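Local coordinates for protein Mono(ADP-ribosyl)transferase SpvB (Salmonella typhimurium, PDB 2GWL) that transfers ADP-ribose from NAD(+) to arginine, probably on host actin, which would stop actin from polymerising and break down the cytoskeleton, at residues 5-10 and 137-142; 78-83 and 109-114; 125-130 and 195-200. All blocks are in the same frame, centred on the assembly; numbering follows the deposited sequence.

Interaction 1 (5-10 and 137-142); sequences QALRYY and GDVAHF
Arg8 places CG beside its own backbone N (chi1 -69°), and its chain then bends at chi3 (137°). This swings the guanidinium over the backbone of Asp138 and Val139. Val139 meets the helix with CG1, the branch that stands anti to the backbone N (chi1 172°). CG1 lies 3.8 Å from Arg8 CG and also 3.8 Å from Leu7 CD2. The Leu7 and Val139 side chains cross at about a right angle, and Val139 CG1 touches both Leu7 and Arg8. The carbonyl of Val139 lies under the same arginine. Its O is 3.5 Å from Arg8 CG and sits over one face of the guanidinium, offset toward the rim. This O is buried by the contact and has no polar partner in the model. The contact thus combines carbon packing among Leu7, Arg8 and Val139 with a guanidinium laid against backbone carbonyls. Asp138 and Val139 form a short 3-10 turn in the loop after strand 134-135. Val139 also touches Ile4 of helix 2-23, and the backbone N of His141 bonds to Ser11 OG. Leu7 continues inward, reaching Ile63 of helix 49-68 and Leu149 of strand 148-150.

Interaction 2 (78-83 and 109-114); sequences VYRGLK and MSTSPD. With NAI (1,4-dihydronicotinamide adenine dinucleotide), chain B.
Tyr79 and Ser112 pair backbone to backbone. Tyr79 N donates to Ser112 O at 2.8 Å, and Ser112 N returns a bond to Tyr79 O at 2.7 Å. This is a single antiparallel bridge, a hydrogen-bonded pair, made just beyond the end of strand 109-111. The short strand axes are 111° apart. The packed part lies on the side of Val78, Arg80 and Thr111. Val78 CB rests 3.4 Å from Thr111 OG1, whose hydroxyl is bonded to Met148 O. Arg80 runs extended from CG to NE over Met109 CG. Arg80 NH1 donates to Ser110 O at 2.8 Å, on a lone pair. Arg80 NH1 also donates to NADH O1N at 2.6 Å. Arg80 NH2 reaches NADH O1A, on the other phosphate, at 3.0 Å. The diphosphate and the Ser110 carbonyl thus hold the guanidinium from several directions. Gly81 grips the nicotinamide amide twice: Gly81 N donates to NADH O7N at 3.0 Å, and its O accepts from N7N. The other end is looser. The Tyr79 ring lies obliquely along the backbone, with CD2 3.4 Å from Ser112 O, and Tyr79, Pro113 and Asp114 are all partly exposed. Ser112 OG accepts from Asp114 N in an ST turn. Ser110 OG bonds to Glu147. Arg80, Ser110 and Glu147, the predicted active-site residues, fit the R-S-E pattern of arginine-specific ADP-ribosyltransferases, with Ser110, Thr111 and Ser112 as its STS motif.

Interaction 3 (125-130 and 195-200); sequences IYLEKG and MRVLNS
One water joins Glu128 to Val197 and Asn199. It accepts from Glu128 N at 2.7 Å and lies at hydrogen-bonding distance from two acceptors, Val197 O at 2.9 Å and Asn199 OD1 at 2.6 Å. It fills the place where the chains have parted too far for direct backbone pairing. Asn199 uses its other branch on the same neighbour, with ND2 making a weak bond to Glu128 O at 3.3 Å. Before this point the backbones pair directly. Tyr126 N bonds to Met195 O, and Val197 N bonds to Tyr126 O. These are the parallel neighbours 121-126 and 191-197 in the mixed sheet of the ADP-ribosyltransferase domain. Strand 77-82 flanks the first and strand 154-163 the second. On the face of Tyr126 and Arg196, Arg196 sends CG anti to its backbone N (chi1 -176°) and then bends. A face of its guanidinium rests on Tyr126 CB, which is 3.5 Å from Arg196 NH1. The guanidinium sits obliquely to the tyrosine ring, though the two planes are nearly parallel (9°). Arg196 NH1 also forms a salt bridge to Glu128 OE2 at 2.7 Å, though the N-H points poorly and the bond itself is weak. The two charged groups have second partners: Arg196 NE pairs with Glu159, and Glu128 OE1 with Arg76. Val197 is buried. Its CG2 lies 3.6 Å from Ile125 CG2 and is pressed against Leu127 CD2 at 3.4 Å, tighter than a usual methyl contact. Leu127 and Val197 run side by side there, and Leu127 continues to Met148 and Phe150 of strand 148-150.

In the fold
Interaction 2 is the buried one and lies nearest the centre of the chain. Interactions 1 and 3 are partly buried, each about 14 Å from that centre. Interactions 2 and 3 touch, because strands 77-82 and 121-126 are neighbours in one sheet: Val78 O is 2.9 Å from Ile125 N, probably hydrogen-bonded. Ile125 also packs on Arg80 and Thr111, which belong to the dinucleotide pocket. Interaction 1 stands apart, centre to centre about 17 Å from interaction 2 and 24 Å from interaction 3. It joins helix to loop by apolar contact and an arginine laid on loop carbonyls. Interaction 2 relies on ligand and backbone bonds, interaction 3 on strand pairing, water and a salt bridge.

Interaction 1 (5-10 and 137-142)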
loop_
_atom_site.group_PDB
_atom_site.type_symbol
_atom_site.label_atom_id
_atom_site.label_comp_id
_atom_site.label_asym_id
_atom_site.label_seq_id
_atom_site.Cartn_x
_atom_site.Cartn_y
_atom_site.Cartn_z
ATOM N N GLN A 5 2.703 18.214 3.421
ATOM C CA GLN A 5 2.996 18.041 4.842
ATOM C C GLN A 5 2.158 16.910 5.447
ATOM O O GLN A 5 2.665 16.141 6.251
ATOM C CB GLN A 5 2.767 19.352 5.637
ATOM C CG GLN A 5 3.859 20.370 5.404
ATOM C CD GLN A 5 3.559 21.682 6.034
ATOM O OE1 GLN A 5 3.119 21.735 7.202
ATOM N NE2 GLN A 5 3.759 22.788 5.261
ATOM N N ALA A 6 0.903 16.804 5.052
ATOM C CA ALA A 6 0.028 15.722 5.525
ATOM C C ALA A 6 0.550 14.329 5.038
ATOM O O ALA A 6 0.506 13.333 5.771
ATOM C CB ALA A 6 -1.366 15.934 5.050
ATOM N N LEU A 7 1.068 14.301 3.813
ATOM C CA LEU A 7 1.618 13.080 3.217
ATOM C C LEU A 7 2.878 12.710 3.948
ATOM O O LEU A 7 3.044 11.538 4.252
ATOM C CB LEU A 7 1.869 13.262 1.720
ATOM C CG LEU A 7 2.566 12.042 0.993
ATOM C CD1 LEU A 7 1.772 10.717 1.077
ATOM C CD2 LEU A 7 2.788 12.478 -0.459
ATOM N N ARG A 8 3.732 13.682 4.313
ATOM C CA ARG A 8 4.890 13.416 5.148
ATOM C C ARG A 8 4.475 12.783 6.473
ATOM O O ARG A 8 5.075 11.827 6.932
ATOM C CB ARG A 8 5.732 14.688 5.427
ATOM C CG ARG A 8 6.469 15.244 4.223
ATOM C CD ARG A 8 7.371 16.473 4.567
ATOM N NE ARG A 8 8.694 16.406 3.918
ATOM C CZ ARG A 8 9.726 15.612 4.275
ATOM N NH1 ARG A 8 9.653 14.732 5.282
ATOM N NH2 ARG A 8 10.871 15.705 3.611
ATOM N N TYR A 9 3.452 13.310 7.103
ATOM C CA TYR A 9 2.957 12.738 8.358
ATOM C C TYR A 9 2.377 11.309 8.178
ATOM O O TYR A 9 2.624 10.455 9.005
ATOM C CB TYR A 9 1.869 13.628 8.942
ATOM C CG TYR A 9 1.338 13.149 10.273
ATOM C CD1 TYR A 9 1.953 13.517 11.467
ATOM C CD2 TYR A 9 0.202 12.369 10.329
ATOM C CE1 TYR A 9 1.436 13.104 12.682
ATOM C CE2 TYR A 9 -0.329 11.967 11.534
ATOM C CZ TYR A 9 0.281 12.323 12.693
ATOM O OH TYR A 9 -0.261 11.882 13.868
ATOM N N TYR A 10 1.602 11.084 7.138
ATOM C CA TYR A 10 1.127 9.749 6.739
ATOM C C TYR A 10 2.291 8.735 6.698
ATOM O O TYR A 10 2.222 7.614 7.310
ATOM C CB TYR A 10 0.432 9.792 5.378
ATOM C CG TYR A 10 0.141 8.383 4.846
ATOM C CD1 TYR A 10 -1.000 7.716 5.206
ATOM C CD2 TYR A 10 1.078 7.722 4.063
ATOM C CE1 TYR A 10 -1.204 6.410 4.835
ATOM C CE2 TYR A 10 0.873 6.430 3.643
ATOM C CZ TYR A 10 -0.283 5.766 4.033
ATOM O OH TYR A 10 -0.521 4.440 3.677
ATOM N N GLY A 137 10.194 9.721 -2.682
ATOM C CA GLY A 137 11.461 10.434 -2.594
ATOM C C GLY A 137 11.623 11.045 -1.204
ATOM O O GLY A 137 11.361 10.377 -0.187
ATOM N N ASP A 138 12.064 12.290 -1.167
ATOM C CA ASP A 138 12.314 12.975 0.101
ATOM C C ASP A 138 11.047 13.378 0.882
ATOM O O ASP A 138 11.147 13.820 2.011
ATOM C CB ASP A 138 13.227 14.186 -0.104
ATOM C CG ASP A 138 14.697 13.795 -0.160
ATOM O OD1 ASP A 138 14.997 12.607 -0.473
ATOM O OD2 ASP A 138 15.552 14.669 0.101
ATOM N N VAL A 139 9.868 13.197 0.307
ATOM C CA VAL A 139 8.644 13.293 1.096
ATOM C C VAL A 139 8.545 12.112 2.089
ATOM O O VAL A 139 7.880 12.229 3.118
ATOM C CB VAL A 139 7.418 13.309 0.206
ATOM C CG1 VAL A 139 6.171 13.214 1.051
ATOM C CG2 VAL A 139 7.381 14.603 -0.569
ATOM N N ALA A 140 9.223 10.982 1.805
ATOM C CA ALA A 140 9.163 9.828 2.710
ATOM C C ALA A 140 9.893 10.147 4.014
ATOM O O ALA A 140 10.866 10.909 4.009
ATOM C CB ALA A 140 9.734 8.571 2.056
ATOM N N HIS A 141 9.415 9.599 5.133
ATOM C CA HIS A 141 10.014 9.883 6.414
ATOM C C HIS A 141 11.355 9.218 6.587
ATOM O O HIS A 141 12.333 9.892 6.901
ATOM C CB HIS A 141 9.135 9.460 7.572
ATOM C CG HIS A 141 9.646 9.944 8.894
ATOM N ND1 HIS A 141 10.238 9.110 9.808
ATOM C CD2 HIS A 141 9.688 11.185 9.437
ATOM C CE1 HIS A 141 10.604 9.804 10.867
ATOM N NE2 HIS A 141 10.282 11.066 10.669
ATOM N N PHE A 142 11.373 7.894 6.433
ATOM C CA PHE A 142 12.612 7.126 6.400
ATOM C C PHE A 142 12.953 7.004 4.912
ATOM O O PHE A 142 12.207 6.425 4.157
ATOM C CB PHE A 142 12.437 5.720 7.026
ATOM C CG PHE A 142 12.152 5.749 8.509
ATOM C CD1 PHE A 142 13.136 6.091 9.402
ATOM C CD2 PHE A 142 10.885 5.472 9.007
ATOM C CE1 PHE A 142 12.866 6.150 10.783
ATOM C CE2 PHE A 142 10.623 5.517 10.384
ATOM C CZ PHE A 142 11.613 5.846 11.258
#

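Interaction 2 (78-83 and 109-114)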
loop_
_atom_site.group_PDB
_atom_site.type_symbol
_atom_site.label_atom_id
_atom_site.label_comp_id
_atom_site.label_asym_id
_atom_site.label_seq_id
_atom_site.Cartn_x
_atom_site.Cartn_y
_atom_site.Cartn_z
ATOM N N VAL A 78 6.132 -2.639 -10.185
ATOM C CA VAL A 78 6.564 -2.408 -8.801
ATOM C C VAL A 78 6.290 -3.646 -8.042
ATOM O O VAL A 78 5.570 -4.552 -8.526
ATOM C CB VAL A 78 5.791 -1.214 -8.143
ATOM C CG1 VAL A 78 6.204 0.029 -8.791
ATOM C CG2 VAL A 78 4.307 -1.438 -8.253
ATOM N N TYR A 79 6.822 -3.692 -6.847
ATOM C CA TYR A 79 6.749 -4.905 -6.002
ATOM C C TYR A 79 6.203 -4.611 -4.642
ATOM O O TYR A 79 6.393 -3.501 -4.091
ATOM C CB TYR A 79 8.130 -5.591 -5.848
ATOM C CG TYR A 79 8.849 -5.623 -7.132
ATOM C CD1 TYR A 79 8.511 -6.557 -8.122
ATOM C CD2 TYR A 79 9.849 -4.702 -7.405
ATOM C CE1 TYR A 79 9.176 -6.576 -9.362
ATOM C CE2 TYR A 79 10.508 -4.698 -8.641
ATOM C CZ TYR A 79 10.164 -5.664 -9.593
ATOM O OH TYR A 79 10.802 -5.660 -10.789
ATOM N N ARG A 80 5.516 -5.612 -4.098
ATOM C CA ARG A 80 4.950 -5.543 -2.749
ATOM C C ARG A 80 4.917 -6.924 -2.092
ATOM O O ARG A 80 4.435 -7.882 -2.678
ATOM C CB ARG A 80 3.557 -4.939 -2.893
ATOM C CG ARG A 80 2.772 -4.710 -1.622
ATOM C CD ARG A 80 1.556 -3.843 -2.001
ATOM N NE ARG A 80 0.491 -3.812 -0.978
ATOM C CZ ARG A 80 0.580 -3.287 0.253
ATOM N NH1 ARG A 80 1.688 -2.715 0.695
ATOM N NH2 ARG A 80 -0.486 -3.337 1.063
ATOM N N GLY A 81 5.443 -7.024 -0.895
ATOM C CA GLY A 81 5.484 -8.281 -0.136
ATOM C C GLY A 81 4.298 -8.209 0.795
ATOM O O GLY A 81 4.041 -7.124 1.430
ATOM N N LEU A 82 3.565 -9.306 0.926
ATOM C CA LEU A 82 2.380 -9.340 1.839
ATOM C C LEU A 82 2.470 -10.618 2.641
ATOM O O LEU A 82 2.946 -11.668 2.156
ATOM C CB LEU A 82 1.006 -9.344 1.098
ATOM C CG LEU A 82 0.492 -8.185 0.211
ATOM C CD1 LEU A 82 -0.895 -8.488 -0.342
ATOM C CD2 LEU A 82 0.469 -6.836 0.921
ATOM N N LYS A 83 1.944 -10.580 3.858
ATOM C CA LYS A 83 1.754 -11.771 4.644
ATOM C C LYS A 83 0.281 -12.100 4.525
ATOM O O LYS A 83 -0.552 -11.411 5.132
ATOM C CB LYS A 83 2.082 -11.505 6.093
ATOM C CG LYS A 83 1.924 -12.690 6.984
ATOM C CD LYS A 83 2.312 -12.335 8.435
ATOM C CE LYS A 83 3.127 -13.436 9.097
ATOM N NZ LYS A 83 3.714 -12.965 10.378
ATOM N N MET A 109 -1.739 2.166 -1.004
ATOM C CA MET A 109 -0.936 0.956 -1.315
ATOM C C MET A 109 0.528 1.291 -1.510
ATOM O O MET A 109 0.931 2.043 -2.417
ATOM C CB MET A 109 -1.536 0.237 -2.517
ATOM C CG MET A 109 -0.838 -1.154 -2.841
ATOM S SD MET A 109 -1.562 -1.825 -4.281
ATOM C CE MET A 109 -0.804 -0.903 -5.661
ATOM N N SER A 110 1.338 0.771 -0.579
ATOM C CA SER A 110 2.770 0.942 -0.575
ATOM C C SER A 110 3.491 -0.153 -1.431
ATOM O O SER A 110 3.254 -1.352 -1.241
ATOM C CB SER A 110 3.255 0.908 0.861
ATOM O OG SER A 110 4.609 1.218 0.890
ATOM N N THR A 111 4.299 0.283 -2.376
ATOM C CA THR A 111 5.025 -0.625 -3.245
ATOM C C THR A 111 6.476 -0.117 -3.325
ATOM O O THR A 111 6.806 0.974 -2.888
ATOM C CB THR A 111 4.434 -0.682 -4.657
ATOM O OG1 THR A 111 4.711 0.511 -5.362
ATOM C CG2 THR A 111 2.962 -0.958 -4.712
ATOM N N SER A 112 7.371 -0.947 -3.860
ATOM C CA SER A 112 8.741 -0.540 -4.104
ATOM C C SER A 112 9.029 -0.705 -5.591
ATOM O O SER A 112 8.691 -1.753 -6.189
ATOM C CB SER A 112 9.714 -1.393 -3.328
ATOM O OG SER A 112 11.023 -1.183 -3.896
ATOM N N PRO A 113 9.643 0.299 -6.205
ATOM C CA PRO A 113 10.010 0.123 -7.589
ATOM C C PRO A 113 11.279 -0.736 -7.780
ATOM O O PRO A 113 11.610 -1.094 -8.909
ATOM C CB PRO A 113 10.352 1.565 -8.015
ATOM C CG PRO A 113 10.894 2.165 -6.769
ATOM C CD PRO A 113 10.108 1.591 -5.665
ATOM N N ASP A 114 12.004 -0.987 -6.697
ATOM C CA ASP A 114 13.377 -1.433 -6.762
ATOM C C ASP A 114 13.446 -2.889 -6.358
ATOM O O ASP A 114 14.129 -3.670 -7.011
ATOM C CB ASP A 114 14.252 -0.680 -5.763
ATOM C CG ASP A 114 14.679 0.688 -6.243
ATOM O OD1 ASP A 114 14.398 1.032 -7.420
ATOM O OD2 ASP A 114 15.292 1.403 -5.406
HETATM P PA NAI B . 0.035 -2.161 4.826
HETATM O O1A NAI B . -0.091 -1.578 3.477
HETATM O O2A NAI B . -0.854 -1.510 5.826
HETATM O O5B NAI B . 0.014 -3.779 4.731
HETATM C C5B NAI B . -0.995 -4.434 5.404
HETATM C C4B NAI B . -0.633 -5.828 5.868
HETATM O O4B NAI B . -1.898 -6.011 6.439
HETATM C C3B NAI B . -0.404 -6.991 4.870
HETATM O O3B NAI B . 0.884 -7.620 4.925
HETATM C C2B NAI B . -1.517 -7.974 5.231
HETATM O O2B NAI B . -1.040 -9.010 6.081
HETATM C C1B NAI B . -2.552 -7.170 6.028
HETATM N N9A NAI B . -3.770 -6.840 5.279
HETATM C C8A NAI B . -5.014 -6.814 5.858
HETATM N N7A NAI B . -5.935 -6.541 4.912
HETATM C C5A NAI B . -5.256 -6.377 3.751
HETATM C C6A NAI B . -5.734 -6.078 2.515
HETATM N N6A NAI B . -7.072 -6.068 2.384
HETATM N N1A NAI B . -4.840 -5.957 1.483
HETATM C C2A NAI B . -3.485 -6.144 1.661
HETATM N N3A NAI B . -3.008 -6.446 2.910
HETATM C C4A NAI B . -3.893 -6.573 3.942
HETATM O O3 NAI B . 1.570 -1.983 5.300
HETATM P PN NAI B . 2.859 -2.026 4.338
HETATM O O1N NAI B . 2.596 -1.758 2.886
HETATM O O2N NAI B . 3.528 -3.281 4.736
HETATM O O5D NAI B . 3.757 -0.772 4.796
HETATM C C5D NAI B . 4.497 -0.826 5.998
HETATM C C4D NAI B . 5.807 -0.071 5.772
HETATM O O4D NAI B . 6.529 -0.651 4.698
HETATM C C3D NAI B . 5.558 1.391 5.413
HETATM O O3D NAI B . 6.356 2.192 6.256
HETATM C C2D NAI B . 6.012 1.496 3.979
HETATM O O2D NAI B . 6.660 2.731 3.879
HETATM C C1D NAI B . 6.983 0.319 3.797
HETATM N N1N NAI B . 6.987 -0.295 2.448
HETATM C C2N NAI B . 6.177 -1.382 2.222
HETATM C C3N NAI B . 6.137 -1.972 0.962
HETATM C C7N NAI B . 5.628 -3.409 0.822
HETATM O O7N NAI B . 6.238 -4.195 -0.148
HETATM N N7N NAI B . 4.665 -3.956 1.596
HETATM C C4N NAI B . 6.943 -1.416 -0.048
HETATM C C5N NAI B . 7.752 -0.307 0.190
HETATM C C6N NAI B . 7.784 0.246 1.454
#

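Interaction 3 (125-130 and 195-200)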
loop_
_atom_site.group_PDB
_atom_site.type_symbol
_atom_site.label_atom_id
_atom_site.label_comp_id
_atom_site.label_asym_id
_atom_site.label_seq_id
_atom_site.Cartn_x
_atom_site.Cartn_y
_atom_site.Cartn_z
ATOM N N ILE A 125 3.613 -6.341 -9.690
ATOM C CA ILE A 125 2.474 -5.459 -10.100
ATOM C C ILE A 125 2.849 -4.646 -11.314
ATOM O O ILE A 125 3.646 -3.719 -11.243
ATOM C CB ILE A 125 2.071 -4.482 -8.956
ATOM C CG1 ILE A 125 1.818 -5.265 -7.697
ATOM C CG2 ILE A 125 0.840 -3.703 -9.425
ATOM C CD1 ILE A 125 1.590 -4.502 -6.435
ATOM N N TYR A 126 2.263 -5.000 -12.464
ATOM C CA TYR A 126 2.452 -4.258 -13.673
ATOM C C TYR A 126 1.573 -3.016 -13.716
ATOM O O TYR A 126 0.436 -3.011 -13.250
ATOM C CB TYR A 126 2.156 -5.119 -14.872
ATOM C CG TYR A 126 3.138 -6.236 -14.941
ATOM C CD1 TYR A 126 4.449 -6.003 -15.352
ATOM C CD2 TYR A 126 2.780 -7.513 -14.547
ATOM C CE1 TYR A 126 5.378 -7.036 -15.410
ATOM C CE2 TYR A 126 3.701 -8.559 -14.613
ATOM C CZ TYR A 126 5.008 -8.299 -15.063
ATOM O OH TYR A 126 5.975 -9.292 -15.082
ATOM N N LEU A 127 2.129 -1.978 -14.301
ATOM C CA LEU A 127 1.468 -0.633 -14.304
ATOM C C LEU A 127 1.347 -0.201 -15.746
ATOM O O LEU A 127 2.245 -0.491 -16.552
ATOM C CB LEU A 127 2.313 0.384 -13.514
ATOM C CG LEU A 127 2.650 0.079 -12.082
ATOM C CD1 LEU A 127 3.595 1.148 -11.523
ATOM C CD2 LEU A 127 1.374 -0.103 -11.314
ATOM N N GLU A 128 0.249 0.470 -16.096
ATOM C CA GLU A 128 0.061 1.070 -17.408
ATOM C C GLU A 128 0.286 2.574 -17.294
ATOM O O GLU A 128 0.176 3.127 -16.209
ATOM C CB GLU A 128 -1.356 0.824 -17.942
ATOM C CG GLU A 128 -1.682 -0.596 -18.389
ATOM C CD GLU A 128 -0.617 -1.254 -19.206
ATOM O OE1 GLU A 128 -0.186 -0.659 -20.212
ATOM O OE2 GLU A 128 -0.205 -2.383 -18.848
ATOM N N LYS A 129 0.591 3.221 -18.409
ATOM C CA LYS A 129 0.956 4.632 -18.422
ATOM C C LYS A 129 -0.188 5.457 -17.800
ATOM O O LYS A 129 -1.354 5.155 -18.034
ATOM C CB LYS A 129 1.157 5.117 -19.858
ATOM C CG LYS A 129 2.156 4.380 -20.691
ATOM C CD LYS A 129 1.955 4.672 -22.186
ATOM C CE LYS A 129 2.894 3.869 -23.043
ATOM N NZ LYS A 129 3.076 4.721 -24.217
ATOM N N GLY A 130 0.152 6.473 -17.001
ATOM C CA GLY A 130 -0.836 7.331 -16.371
ATOM C C GLY A 130 -1.488 6.875 -15.083
ATOM O O GLY A 130 -2.432 7.490 -14.605
ATOM N N MET A 195 0.088 -9.382 -11.078
ATOM C CA MET A 195 -1.102 -8.505 -11.065
ATOM C C MET A 195 -0.893 -7.325 -11.973
ATOM O O MET A 195 0.218 -7.032 -12.384
ATOM C CB MET A 195 -1.351 -7.924 -9.674
ATOM C CG MET A 195 -1.295 -8.824 -8.550
ATOM S SD MET A 195 -1.558 -7.867 -7.060
ATOM C CE MET A 195 -3.128 -8.440 -6.594
ATOM N N ARG A 196 -1.987 -6.620 -12.270
ATOM C CA ARG A 196 -1.926 -5.456 -13.114
ATOM C C ARG A 196 -2.834 -4.392 -12.512
ATOM O O ARG A 196 -3.982 -4.672 -12.216
ATOM C CB ARG A 196 -2.402 -5.772 -14.517
ATOM C CG ARG A 196 -2.304 -4.650 -15.536
ATOM C CD ARG A 196 -2.542 -5.181 -16.969
ATOM N NE ARG A 196 -1.601 -6.251 -17.223
ATOM C CZ ARG A 196 -0.310 -6.068 -17.510
ATOM N NH1 ARG A 196 0.179 -4.846 -17.705
ATOM N NH2 ARG A 196 0.481 -7.145 -17.662
ATOM N N VAL A 197 -2.309 -3.203 -12.328
ATOM C CA VAL A 197 -3.216 -2.046 -11.964
ATOM C C VAL A 197 -4.099 -1.629 -13.111
ATOM O O VAL A 197 -3.636 -1.388 -14.230
ATOM C CB VAL A 197 -2.419 -0.837 -11.439
ATOM C CG1 VAL A 197 -3.389 0.369 -11.132
ATOM C CG2 VAL A 197 -1.653 -1.228 -10.209
ATOM N N LEU A 198 -5.410 -1.549 -12.868
ATOM C CA LEU A 198 -6.353 -1.119 -13.914
ATOM C C LEU A 198 -6.621 0.361 -13.717
ATOM O O LEU A 198 -7.249 0.722 -12.726
ATOM C CB LEU A 198 -7.677 -1.865 -13.813
ATOM C CG LEU A 198 -7.585 -3.366 -13.953
ATOM C CD1 LEU A 198 -8.931 -4.004 -13.719
ATOM C CD2 LEU A 198 -7.067 -3.727 -15.324
ATOM N N ASN A 199 -6.136 1.199 -14.635
ATOM C CA ASN A 199 -6.268 2.682 -14.499
ATOM C C ASN A 199 -7.665 3.082 -14.904
ATOM O O ASN A 199 -8.329 2.370 -15.664
ATOM C CB ASN A 199 -5.361 3.464 -15.467
ATOM C CG ASN A 199 -3.898 3.268 -15.232
ATOM O OD1 ASN A 199 -3.484 2.836 -14.173
ATOM N ND2 ASN A 199 -3.084 3.611 -16.249
ATOM N N SER A 200 -8.057 4.272 -14.463
ATOM C CA SER A 200 -9.232 5.009 -14.947
ATOM C C SER A 200 -10.332 5.025 -13.870
ATOM O O SER A 200 -10.265 4.358 -12.802
ATOM C CB SER A 200 -9.764 4.492 -16.273
ATOM O OG SER A 200 -10.942 5.178 -16.639
ATOM O OXT SER A 200 -11.314 5.742 -14.067
HETATM O O HOH W 1 -1.781 0.873 -14.386
#